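Local coordinates for Non-fluorescent flavoprotein (Photobacterium phosphoreum, PDB 1FVP) that binds flavin mononucleotide with a covalently attached myristate, two per subunit, as a homodimer of the bacterial luciferase family, at residues N27-T31 / E202-Q207; N15-Q19 / L147-Y152; L130-E136 / S171-Y177; D38-Y42 / V213-N218. Residue numbers count along the deposited sequence, not the author numbering.

Contact 1 of 4, residues N27-T31 / E202-Q207; sequences NALET and ESMQDQ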
# COMPACT_ATOMS: atom_id res chain seq x y z
N ASN A 27 16.03 12.49 -0.25
CA ASN A 27 15.19 13.24 -1.20
C ASN A 27 13.73 12.77 -1.04
O ASN A 27 12.80 13.58 -0.97
CB ASN A 27 15.68 13.02 -2.64
CG ASN A 27 17.09 13.50 -2.90
OD1 ASN A 27 17.96 13.53 -2.02
ND2 ASN A 27 17.30 13.93 -4.15
N ALA A 28 13.60 11.44 -1.01
CA ALA A 28 12.31 10.78 -0.87
C ALA A 28 11.72 11.04 0.51
O ALA A 28 10.48 11.00 0.57
CB ALA A 28 12.35 9.30 -1.14
N LEU A 29 12.56 11.30 1.49
CA LEU A 29 12.06 11.58 2.87
C LEU A 29 11.56 13.02 2.96
O LEU A 29 10.71 13.42 3.78
CB LEU A 29 13.19 11.19 3.80
CG LEU A 29 13.03 10.21 4.93
CD1 LEU A 29 12.64 8.81 4.47
CD2 LEU A 29 14.40 10.09 5.61
N GLU A 30 12.06 13.83 2.04
CA GLU A 30 11.73 15.25 1.90
C GLU A 30 10.41 15.40 1.15
O GLU A 30 9.61 16.28 1.45
CB GLU A 30 12.77 16.01 1.09
CG GLU A 30 13.30 17.31 1.69
CD GLU A 30 12.26 18.38 1.85
OE1 GLU A 30 11.77 18.91 0.87
OE2 GLU A 30 12.00 18.64 3.05
N THR A 31 10.26 14.50 0.19
CA THR A 31 9.09 14.40 -0.67
C THR A 31 7.90 14.08 0.25
O THR A 31 6.77 14.46 -0.05
CB THR A 31 9.17 13.29 -1.78
OG1 THR A 31 10.54 13.17 -2.29
CG2 THR A 31 8.18 13.50 -2.93
N GLU A 202 10.10 12.56 -8.20
CA GLU A 202 11.45 12.18 -7.81
C GLU A 202 12.48 12.23 -8.91
O GLU A 202 13.60 11.72 -8.64
CB GLU A 202 11.54 10.75 -7.26
CG GLU A 202 10.91 10.27 -5.99
CD GLU A 202 10.92 11.25 -4.85
OE1 GLU A 202 10.10 12.13 -4.68
OE2 GLU A 202 11.88 11.04 -4.09
N SER A 203 12.16 12.75 -10.06
CA SER A 203 13.25 12.76 -11.10
C SER A 203 14.01 14.03 -10.80
O SER A 203 15.21 14.13 -11.08
CB SER A 203 12.67 12.66 -12.47
OG SER A 203 11.27 12.97 -12.48
N MET A 204 13.30 14.95 -10.19
CA MET A 204 13.65 16.29 -9.77
C MET A 204 14.66 16.36 -8.62
O MET A 204 14.28 16.27 -7.44
CB MET A 204 12.42 17.09 -9.29
CG MET A 204 11.43 17.33 -10.40
SD MET A 204 10.53 18.83 -9.92
CE MET A 204 9.06 18.16 -9.17
N GLN A 205 15.88 16.60 -9.05
CA GLN A 205 17.03 16.71 -8.16
C GLN A 205 17.02 17.97 -7.32
O GLN A 205 17.29 17.88 -6.11
CB GLN A 205 18.37 16.59 -8.90
CG GLN A 205 18.75 15.20 -9.38
CD GLN A 205 20.04 15.21 -10.17
OE1 GLN A 205 21.02 15.89 -9.83
NE2 GLN A 205 20.07 14.46 -11.28
N ASP A 206 16.76 19.10 -7.91
CA ASP A 206 16.80 20.37 -7.14
C ASP A 206 15.70 20.43 -6.10
O ASP A 206 14.69 21.12 -6.32
CB ASP A 206 16.85 21.53 -8.14
CG ASP A 206 16.84 22.89 -7.47
OD1 ASP A 206 16.72 23.01 -6.24
OD2 ASP A 206 16.96 23.86 -8.26
N GLN A 207 15.90 19.78 -4.97
CA GLN A 207 14.90 19.74 -3.91
C GLN A 207 14.07 21.01 -3.89
O GLN A 207 12.84 20.90 -4.11
CB GLN A 207 15.42 19.33 -2.56
CG GLN A 207 14.97 17.93 -2.17
CD GLN A 207 15.40 16.86 -3.14
OE1 GLN A 207 16.50 16.31 -3.09
NE2 GLN A 207 14.54 16.53 -4.09
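The irregular segment 202-207 bends round one side of a helical turn, 27-31, and approaches it at two places: Asn27 and Gln207 lie 7.0 Å apart CA to CA, Ala28 and Glu202 7.1 Å. Between these points Ser203 and Asp206 stay clear of the helix. The helical turn 27-31 is held by the bond from Thr31 N to Asn27 O, 2.9 Å. The two segments belong to neighbouring beta/alpha units of the barrel-like fold of the luciferase family. Helix 23-38 follows strand 6-11, while 202-207 follows strand 195-199, which runs parallel beside that strand, and leads into helix 207-227. The folded side chain of Glu202 spans the gap. Its OE1 comes within 2.6 Å of Thr31 OG1, a hydrogen bond whose proton could equally serve Asn27 O, also 2.6 Å from Thr31 OG1. Lys210 joins this polar cluster by a hydrogen bond to Thr31 OG1. The other carboxylate oxygen, Glu202 OE2, lies 3.5 Å from Ala28 CB, and the Ala28 side chain also lines a pocket for the flavin-myristate ligand. At the far end the side chain of Asn27 meets that of Gln207, beside which Glu30 CG packs 4.3 Å from Gln207 CG; the Glu30 carboxylate is engaged by Arg33.

Contact 2 of 4, residues N15-Q19 / L147-Y152; sequences NKGQQ and LYIENY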
# COMPACT_ATOMS: atom_id res chain seq x y z
N ASN A 15 19.78 3.19 -6.38
CA ASN A 15 20.45 4.31 -7.00
C ASN A 15 19.77 4.67 -8.33
O ASN A 15 20.21 4.31 -9.42
CB ASN A 15 21.96 4.19 -7.10
CG ASN A 15 22.41 3.06 -8.01
OD1 ASN A 15 22.42 1.90 -7.58
ND2 ASN A 15 22.73 3.39 -9.26
N LYS A 16 18.69 5.41 -8.13
CA LYS A 16 17.91 5.90 -9.29
C LYS A 16 18.79 7.01 -9.89
O LYS A 16 19.68 7.52 -9.17
CB LYS A 16 16.56 6.45 -8.91
CG LYS A 16 15.47 5.46 -8.53
CD LYS A 16 14.62 4.97 -9.68
CE LYS A 16 15.28 4.05 -10.66
NZ LYS A 16 15.96 2.89 -10.07
N GLY A 17 18.52 7.31 -11.15
CA GLY A 17 19.29 8.38 -11.83
C GLY A 17 20.75 8.26 -11.41
O GLY A 17 21.33 7.17 -11.56
N GLN A 18 21.28 9.35 -10.87
CA GLN A 18 22.70 9.30 -10.44
C GLN A 18 22.83 9.19 -8.93
O GLN A 18 23.69 8.44 -8.44
CB GLN A 18 23.50 10.45 -11.04
CG GLN A 18 23.43 10.53 -12.55
CD GLN A 18 24.08 9.40 -13.31
OE1 GLN A 18 23.65 9.06 -14.42
NE2 GLN A 18 25.13 8.82 -12.74
N GLN A 19 22.00 9.92 -8.23
CA GLN A 19 21.91 9.99 -6.77
C GLN A 19 22.50 8.78 -6.08
O GLN A 19 22.13 7.63 -6.39
CB GLN A 19 20.43 10.21 -6.33
CG GLN A 19 19.47 9.77 -7.40
CD GLN A 19 18.03 10.15 -7.35
OE1 GLN A 19 17.46 10.71 -6.41
NE2 GLN A 19 17.34 9.83 -8.47
N LEU A 147 17.02 9.96 -16.97
CA LEU A 147 18.08 9.43 -16.12
C LEU A 147 17.43 8.61 -15.01
O LEU A 147 18.03 7.62 -14.53
CB LEU A 147 19.03 10.54 -15.70
CG LEU A 147 20.45 10.32 -16.23
CD1 LEU A 147 20.60 10.92 -17.61
CD2 LEU A 147 21.45 10.93 -15.25
N TYR A 148 16.22 9.00 -14.63
CA TYR A 148 15.49 8.26 -13.58
C TYR A 148 15.05 6.90 -14.13
O TYR A 148 15.03 5.89 -13.42
CB TYR A 148 14.30 9.07 -13.07
CG TYR A 148 13.84 8.65 -11.70
CD1 TYR A 148 14.59 9.03 -10.58
CD2 TYR A 148 12.69 7.89 -11.49
CE1 TYR A 148 14.19 8.67 -9.30
CE2 TYR A 148 12.28 7.52 -10.21
CZ TYR A 148 13.03 7.91 -9.11
OH TYR A 148 12.65 7.56 -7.84
N ILE A 149 14.73 6.89 -15.42
CA ILE A 149 14.30 5.76 -16.22
C ILE A 149 15.47 4.91 -16.74
O ILE A 149 15.54 3.71 -16.46
CB ILE A 149 13.48 6.17 -17.49
CG1 ILE A 149 12.53 7.33 -17.23
CG2 ILE A 149 12.79 4.89 -18.05
CD1 ILE A 149 11.27 7.03 -16.38
N GLU A 150 16.34 5.53 -17.52
CA GLU A 150 17.49 4.84 -18.09
C GLU A 150 18.16 3.92 -17.08
O GLU A 150 18.79 2.92 -17.49
CB GLU A 150 18.55 5.75 -18.70
CG GLU A 150 18.76 5.61 -20.21
CD GLU A 150 19.47 6.73 -20.90
OE1 GLU A 150 18.96 7.83 -21.06
OE2 GLU A 150 20.60 6.37 -21.30
N ASN A 151 18.02 4.24 -15.81
CA ASN A 151 18.58 3.40 -14.74
C ASN A 151 17.58 2.26 -14.48
O ASN A 151 17.98 1.09 -14.44
CB ASN A 151 18.87 4.21 -13.47
CG ASN A 151 20.17 4.98 -13.63
OD1 ASN A 151 20.15 6.20 -13.54
ND2 ASN A 151 21.24 4.23 -13.89
N TYR A 152 16.34 2.69 -14.33
CA TYR A 152 15.19 1.84 -14.08
C TYR A 152 15.12 0.69 -15.08
O TYR A 152 14.71 -0.41 -14.65
CB TYR A 152 13.86 2.65 -13.98
CG TYR A 152 12.68 1.83 -14.46
CD1 TYR A 152 12.34 1.83 -15.82
CD2 TYR A 152 11.97 1.00 -13.60
CE1 TYR A 152 11.32 1.02 -16.30
CE2 TYR A 152 10.93 0.19 -14.07
CZ TYR A 152 10.60 0.20 -15.42
OH TYR A 152 9.59 -0.60 -15.88
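Lys16 lays its aliphatic chain over one face of the Tyr148 ring, with Lys16 CD 3.6 Å from the ring centroid in a CH-pi contact and Lys16 CB 3.3 Å from Tyr148 CE1. Lys16 CE continues to Tyr152 CB, 3.9 Å away and one turn further along the helix. The ammonium itself is remote, Lys16 NZ being 6.0 Å from the same centroid, so any cation-pi attraction is at most weak; the close contacts are made by the methylenes. Gly17 brings the two backbones together: its CA is 4.2 Å from Tyr148 CA and makes a CA-H...O contact of 3.1 Å with Leu147 O. Asn151 points at this close approach, while Gln19 NE2 reaches the edge of the tyrosine ring, 3.5 Å from Tyr148 CE1. The loop 15-19, which joins strand 6-11 to helix 23-38, is thereby packed on helix 138-155. Tyr148 further touches Val11 of that strand and the His131 ring of strand 126-134, and Gln19 rests on Thr24 and Asn27 of helix 23-38.

Contact 3 of 4, residues L130-E136 / S171-Y177; sequences LHVNVNE and SNVTGSY. With FMA (6-(3-tetradecanoic acid) flavine mononucleotide), chain D.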
# COMPACT_ATOMS: atom_id res chain seq x y z
N LEU A 130 1.99 9.00 -13.06
CA LEU A 130 2.90 9.85 -13.79
C LEU A 130 4.13 10.29 -12.96
O LEU A 130 4.12 10.57 -11.76
CB LEU A 130 2.16 11.13 -14.20
CG LEU A 130 0.79 11.10 -14.81
CD1 LEU A 130 0.04 12.37 -14.49
CD2 LEU A 130 0.96 10.92 -16.32
N HIS A 131 5.22 10.41 -13.69
CA HIS A 131 6.56 10.81 -13.31
C HIS A 131 6.80 12.29 -13.59
O HIS A 131 7.55 12.55 -14.55
CB HIS A 131 7.65 10.03 -14.12
CG HIS A 131 8.46 9.21 -13.19
ND1 HIS A 131 8.63 7.86 -13.21
CD2 HIS A 131 9.17 9.66 -12.11
CE1 HIS A 131 9.42 7.51 -12.20
NE2 HIS A 131 9.75 8.57 -11.51
N VAL A 132 6.24 13.21 -12.86
CA VAL A 132 6.47 14.65 -13.09
C VAL A 132 7.93 15.08 -12.95
O VAL A 132 8.74 14.49 -12.21
CB VAL A 132 5.58 15.44 -12.11
CG1 VAL A 132 5.99 16.88 -11.91
CG2 VAL A 132 4.13 15.40 -12.57
N ASN A 133 8.23 16.15 -13.65
CA ASN A 133 9.57 16.80 -13.64
C ASN A 133 9.36 18.18 -14.27
O ASN A 133 9.32 18.19 -15.49
CB ASN A 133 10.64 15.99 -14.34
CG ASN A 133 11.97 16.70 -14.36
OD1 ASN A 133 11.99 17.91 -14.55
ND2 ASN A 133 13.08 16.01 -14.16
N VAL A 134 9.26 19.19 -13.46
CA VAL A 134 9.01 20.55 -13.94
C VAL A 134 10.22 21.47 -13.94
O VAL A 134 10.78 21.76 -12.87
CB VAL A 134 7.85 21.13 -13.08
CG1 VAL A 134 7.85 22.64 -12.90
CG2 VAL A 134 6.50 20.68 -13.62
N ASN A 135 10.57 21.98 -15.09
CA ASN A 135 11.74 22.92 -15.18
C ASN A 135 11.42 23.89 -16.30
O ASN A 135 11.19 23.45 -17.45
CB ASN A 135 12.95 22.04 -15.25
CG ASN A 135 14.17 22.61 -15.93
OD1 ASN A 135 14.64 23.72 -15.65
ND2 ASN A 135 14.67 21.78 -16.85
N GLU A 136 11.38 25.17 -15.97
CA GLU A 136 11.05 26.26 -16.90
C GLU A 136 11.76 26.08 -18.24
O GLU A 136 11.28 26.54 -19.29
CB GLU A 136 11.31 27.67 -16.42
CG GLU A 136 10.54 28.33 -15.30
CD GLU A 136 9.08 28.63 -15.40
OE1 GLU A 136 8.56 29.54 -16.05
OE2 GLU A 136 8.38 27.84 -14.70
N SER A 171 4.98 10.53 -22.72
CA SER A 171 3.72 10.13 -22.09
C SER A 171 3.65 10.77 -20.69
O SER A 171 2.58 11.23 -20.26
CB SER A 171 3.54 8.64 -21.97
OG SER A 171 3.49 7.93 -23.19
N ASN A 172 4.81 10.77 -20.05
CA ASN A 172 4.96 11.34 -18.70
C ASN A 172 4.84 12.86 -18.74
O ASN A 172 4.75 13.43 -19.84
CB ASN A 172 6.18 10.74 -18.01
CG ASN A 172 5.88 9.35 -17.47
OD1 ASN A 172 5.49 9.25 -16.30
ND2 ASN A 172 6.03 8.28 -18.23
N VAL A 173 4.83 13.47 -17.58
CA VAL A 173 4.67 14.91 -17.32
C VAL A 173 5.92 15.73 -17.06
O VAL A 173 6.57 15.59 -16.00
CB VAL A 173 3.68 14.97 -16.13
CG1 VAL A 173 3.30 16.38 -15.76
CG2 VAL A 173 2.44 14.15 -16.42
N THR A 174 6.28 16.62 -17.97
CA THR A 174 7.46 17.48 -17.90
C THR A 174 7.36 18.81 -18.64
O THR A 174 6.53 19.08 -19.51
CB THR A 174 8.73 16.69 -18.45
OG1 THR A 174 8.71 16.97 -19.89
CG2 THR A 174 8.77 15.18 -18.23
N GLY A 175 8.28 19.70 -18.31
CA GLY A 175 8.39 21.05 -18.88
C GLY A 175 8.08 22.10 -17.81
O GLY A 175 8.10 21.78 -16.61
N SER A 176 7.79 23.31 -18.24
CA SER A 176 7.44 24.42 -17.35
C SER A 176 6.20 24.07 -16.53
O SER A 176 5.63 22.99 -16.74
CB SER A 176 7.09 25.65 -18.16
OG SER A 176 5.75 25.62 -18.64
N TYR A 177 5.75 24.99 -15.70
CA TYR A 177 4.53 24.71 -14.90
C TYR A 177 3.30 24.64 -15.79
O TYR A 177 2.80 23.54 -16.05
CB TYR A 177 4.38 25.65 -13.72
CG TYR A 177 3.36 25.38 -12.66
CD1 TYR A 177 3.46 24.33 -11.74
CD2 TYR A 177 2.28 26.26 -12.50
CE1 TYR A 177 2.51 24.13 -10.74
CE2 TYR A 177 1.33 26.09 -11.50
CZ TYR A 177 1.44 25.01 -10.63
OH TYR A 177 0.48 24.89 -9.67
N1 FMA D . -12.21 19.18 -14.59
C2 FMA D . -12.73 18.62 -13.50
O2 FMA D . -13.73 18.01 -13.39
N3 FMA D . -12.02 18.72 -12.23
C4 FMA D . -10.84 19.38 -12.15
O4 FMA D . -10.29 19.44 -11.08
C4A FMA D . -10.30 19.98 -13.33
N5 FMA D . -9.18 20.65 -13.36
C5A FMA D . -8.62 21.24 -14.43
C6 FMA D . -7.41 21.92 -14.37
C7 FMA D . -6.93 22.49 -15.52
C7M FMA D . -5.57 23.28 -15.58
C8 FMA D . -7.64 22.40 -16.77
C8M FMA D . -7.16 23.00 -18.05
C9 FMA D . -8.84 21.71 -16.80
C9A FMA D . -9.37 21.12 -15.69
N10 FMA D . -10.56 20.41 -15.65
C10 FMA D . -11.10 19.84 -14.58
C1B FMA D . -11.38 20.25 -16.93
C2B FMA D . -12.28 18.94 -16.99
O2B FMA D . -11.90 18.41 -18.25
C3B FMA D . -13.74 19.33 -16.90
O3' FMA D . -13.90 20.58 -16.31
C4B FMA D . -14.64 18.33 -16.17
O4' FMA D . -14.57 17.00 -16.81
C5B FMA D . -16.12 18.80 -16.22
O5' FMA D . -16.91 17.66 -16.91
P FMA D . -17.92 17.77 -18.12
O1P FMA D . -19.09 18.56 -17.43
O2P FMA D . -17.28 18.52 -19.17
O3P FMA D . -18.17 16.49 -18.58
C1' FMA D . -6.60 23.69 -11.26
O1' FMA D . -5.80 24.34 -12.04
O2' FMA D . -6.98 24.22 -10.22
C2' FMA D . -7.48 22.74 -12.01
C3' FMA D . -6.71 21.96 -13.08
C4' FMA D . -6.31 20.63 -12.50
C5' FMA D . -4.95 20.46 -11.87
C6' FMA D . -4.26 19.18 -12.29
C7' FMA D . -3.27 18.68 -11.24
C8' FMA D . -1.87 18.59 -11.66
C9' FMA D . -1.33 17.29 -12.23
C11 FMA D . -0.02 17.45 -12.93
C12 FMA D . 1.05 18.36 -12.45
C13 FMA D . 2.38 18.38 -13.13
C14 FMA D . 3.43 19.27 -12.56
C15 FMA D . 2.95 20.64 -12.17
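Backbone donors along 130-136 alternate with those of 171-177 in a short parallel pairing, Asn133 beside Thr174 and Val134 beside Gly175. Asn133 N gives a weak bond to Val173 O (2.9 Å), and Asn133 O accepts a weak one from Gly175 N (3.4 Å); Asn135 N then reaches Gly175 O at 2.9 Å. CA-H...O contacts supplement these, among them Val132 CA to Val173 O at 3.1 Å. Before the strands pair, a side chain substitutes for backbone: Asn172 OD1 accepts His131 N at 2.9 Å, while Asn172 ND2 is spent on Ile168 O and Trp96 O. Ser171 OG is satisfied by Ser167 O and Asn100 N, and the Leu130 backbone is bonded to Leu198 of the adjacent parallel strand 195-199 and to Cys200 just beyond it. Apolar side chains gather round the ligand's fatty tail: Val132 CG2 meets Val173 CG1 at 3.4 Å, and FMA C13 lies 3.4 Å from Val173 CG1. Val134 CG2 touches FMA C14 (3.5 Å) and Tyr177 CD1 touches FMA C15 (3.7 Å). This is a beta-alpha-beta crossover, with helices 138-155 and 166-171 between adjacent parallel strands; Val132, Val134 and Val173 of the paired segments line the end of the myristate pocket, away from Asn133 and Thr174.

Contact 4 of 4, residues D38-Y42 / V213-N218; sequences DTSIY and VMIDLN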
# COMPACT_ATOMS: atom_id res chain seq x y z
N ASP A 38 4.02 20.53 4.55
CA ASP A 38 3.99 21.61 3.55
C ASP A 38 2.93 21.47 2.48
O ASP A 38 3.07 22.12 1.41
CB ASP A 38 5.41 21.76 2.94
CG ASP A 38 6.46 22.20 3.95
OD1 ASP A 38 6.16 22.32 5.16
OD2 ASP A 38 7.62 22.42 3.53
N THR A 39 1.90 20.68 2.71
CA THR A 39 0.82 20.48 1.73
C THR A 39 -0.43 19.98 2.41
O THR A 39 -0.52 20.01 3.66
CB THR A 39 1.34 19.50 0.61
OG1 THR A 39 2.25 18.60 1.30
CG2 THR A 39 2.08 20.19 -0.53
N SER A 40 -1.38 19.52 1.64
CA SER A 40 -2.68 18.99 2.07
C SER A 40 -3.05 17.85 1.12
O SER A 40 -2.84 16.66 1.35
CB SER A 40 -3.78 20.04 2.02
OG SER A 40 -3.78 20.90 3.12
N ILE A 41 -3.57 18.28 0.01
CA ILE A 41 -4.04 17.49 -1.12
C ILE A 41 -3.26 16.23 -1.37
O ILE A 41 -3.94 15.33 -1.96
CB ILE A 41 -4.27 18.44 -2.34
CG1 ILE A 41 -2.96 18.79 -3.05
CG2 ILE A 41 -5.02 19.73 -1.85
CD1 ILE A 41 -3.13 19.39 -4.47
N TYR A 42 -2.00 16.07 -0.99
CA TYR A 42 -1.36 14.74 -1.26
C TYR A 42 -1.87 13.85 -0.12
O TYR A 42 -1.35 13.89 1.01
CB TYR A 42 0.15 14.80 -1.43
CG TYR A 42 0.59 15.87 -2.42
CD1 TYR A 42 0.41 15.71 -3.78
CD2 TYR A 42 1.13 17.06 -1.98
CE1 TYR A 42 0.75 16.69 -4.70
CE2 TYR A 42 1.47 18.05 -2.88
CZ TYR A 42 1.29 17.87 -4.23
OH TYR A 42 1.66 18.90 -5.05
N VAL A 213 7.30 23.22 -6.51
CA VAL A 213 6.35 22.70 -7.50
C VAL A 213 5.27 21.90 -6.75
O VAL A 213 4.27 21.55 -7.39
CB VAL A 213 6.99 21.79 -8.56
CG1 VAL A 213 6.59 22.24 -9.96
CG2 VAL A 213 8.47 21.60 -8.41
N MET A 214 5.51 21.61 -5.48
CA MET A 214 4.54 20.83 -4.69
C MET A 214 3.57 21.73 -3.96
O MET A 214 2.36 21.63 -4.19
CB MET A 214 5.20 19.80 -3.79
CG MET A 214 5.46 18.52 -4.56
SD MET A 214 6.26 17.35 -3.43
CE MET A 214 4.86 16.81 -2.44
N ILE A 215 4.09 22.59 -3.11
CA ILE A 215 3.18 23.48 -2.37
C ILE A 215 2.52 24.49 -3.30
O ILE A 215 1.57 25.14 -2.82
CB ILE A 215 3.79 24.03 -1.05
CG1 ILE A 215 4.06 25.56 -1.11
CG2 ILE A 215 5.04 23.25 -0.58
CD1 ILE A 215 3.25 26.31 0.01
N ASP A 216 2.95 24.63 -4.54
CA ASP A 216 2.30 25.58 -5.45
C ASP A 216 0.86 25.09 -5.74
O ASP A 216 -0.10 25.81 -5.48
CB ASP A 216 2.92 25.72 -6.83
CG ASP A 216 3.77 26.97 -6.96
OD1 ASP A 216 4.22 27.40 -5.88
OD2 ASP A 216 3.87 27.39 -8.13
N LEU A 217 0.90 23.93 -6.33
CA LEU A 217 -0.19 23.09 -6.80
C LEU A 217 -1.19 22.71 -5.70
O LEU A 217 -2.37 22.45 -5.95
CB LEU A 217 0.51 21.88 -7.46
CG LEU A 217 -0.31 20.61 -7.49
CD1 LEU A 217 -1.58 20.84 -8.30
CD2 LEU A 217 0.53 19.56 -8.19
N ASN A 218 -0.68 22.69 -4.49
CA ASN A 218 -1.45 22.40 -3.27
C ASN A 218 -2.42 23.58 -3.14
O ASN A 218 -3.63 23.47 -3.10
CB ASN A 218 -0.51 22.33 -2.08
CG ASN A 218 -1.26 22.45 -0.77
OD1 ASN A 218 -1.62 23.56 -0.34
ND2 ASN A 218 -1.47 21.30 -0.13
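A Met-aromatic contact lies at the heart of this meeting between the turn that follows helix 23-38 and one side of helix 207-227. Met214 CE sits over a face of the Tyr42 ring, 4.0 Å from its centroid, while Met214 SD lies obliquely at 5.3 Å. The phenol also makes a specific polar link: Tyr42 OH donates to Met214 O at 2.9 Å. That carbonyl already takes the helical bond from Asn218 N (3.2 Å), so the tyrosine uses an acceptor shared with the helix backbone. Leu217 CD2 lies near the ring plane, at its edge, 3.4 Å from Tyr42 OH; Leu217 also touches a bound flavin-myristate. In beta/alpha terms, 38-42 is the return from a helix to the next parallel strand, 42-48, which pairs with strand 6-11. Ile41 and Tyr42 touch that strand at Tyr6 and Val8. Asn218 wedges its side chain against Thr39 and Ser40, with Asn218 ND2 3.4 Å from Thr39 CB. Asn218 ND2 stands 2.5 Å from Ser40 N, a crowded approach of two donors rather than a bond. Ile41 CD1 packs on the helix backbone, 3.6 Å from Asn218 CA, and Ile215 CG2 meets Asp38 CB at 3.8 Å. The polar ends of Asp38 and Thr39 turn to their own helix, to Arg33 and to the Ile34 and Ile35 carbonyls.

Contacts 1, 2 and 4 each join an early part of the chain to a much later one, so that the first beta/alpha unit is held by elements following it by more than a hundred residues. Contact 3 is more local, nested within the loops closed by contacts 1 and 4, whereas contact 2 crosses the other three. Contact 1 links the set: it touches all three others, for example through Ser203 and Met204, its centre about 13 to 14 Å from theirs. The centres of contacts 2 and 4 are about 25 Å apart, and the two do not touch. Helix 23-38 and its flanking turns serve contacts 1, 2 and 4, and contacts 3 and 4 meet through Val134 and Val213, beside the ligand's fatty tail.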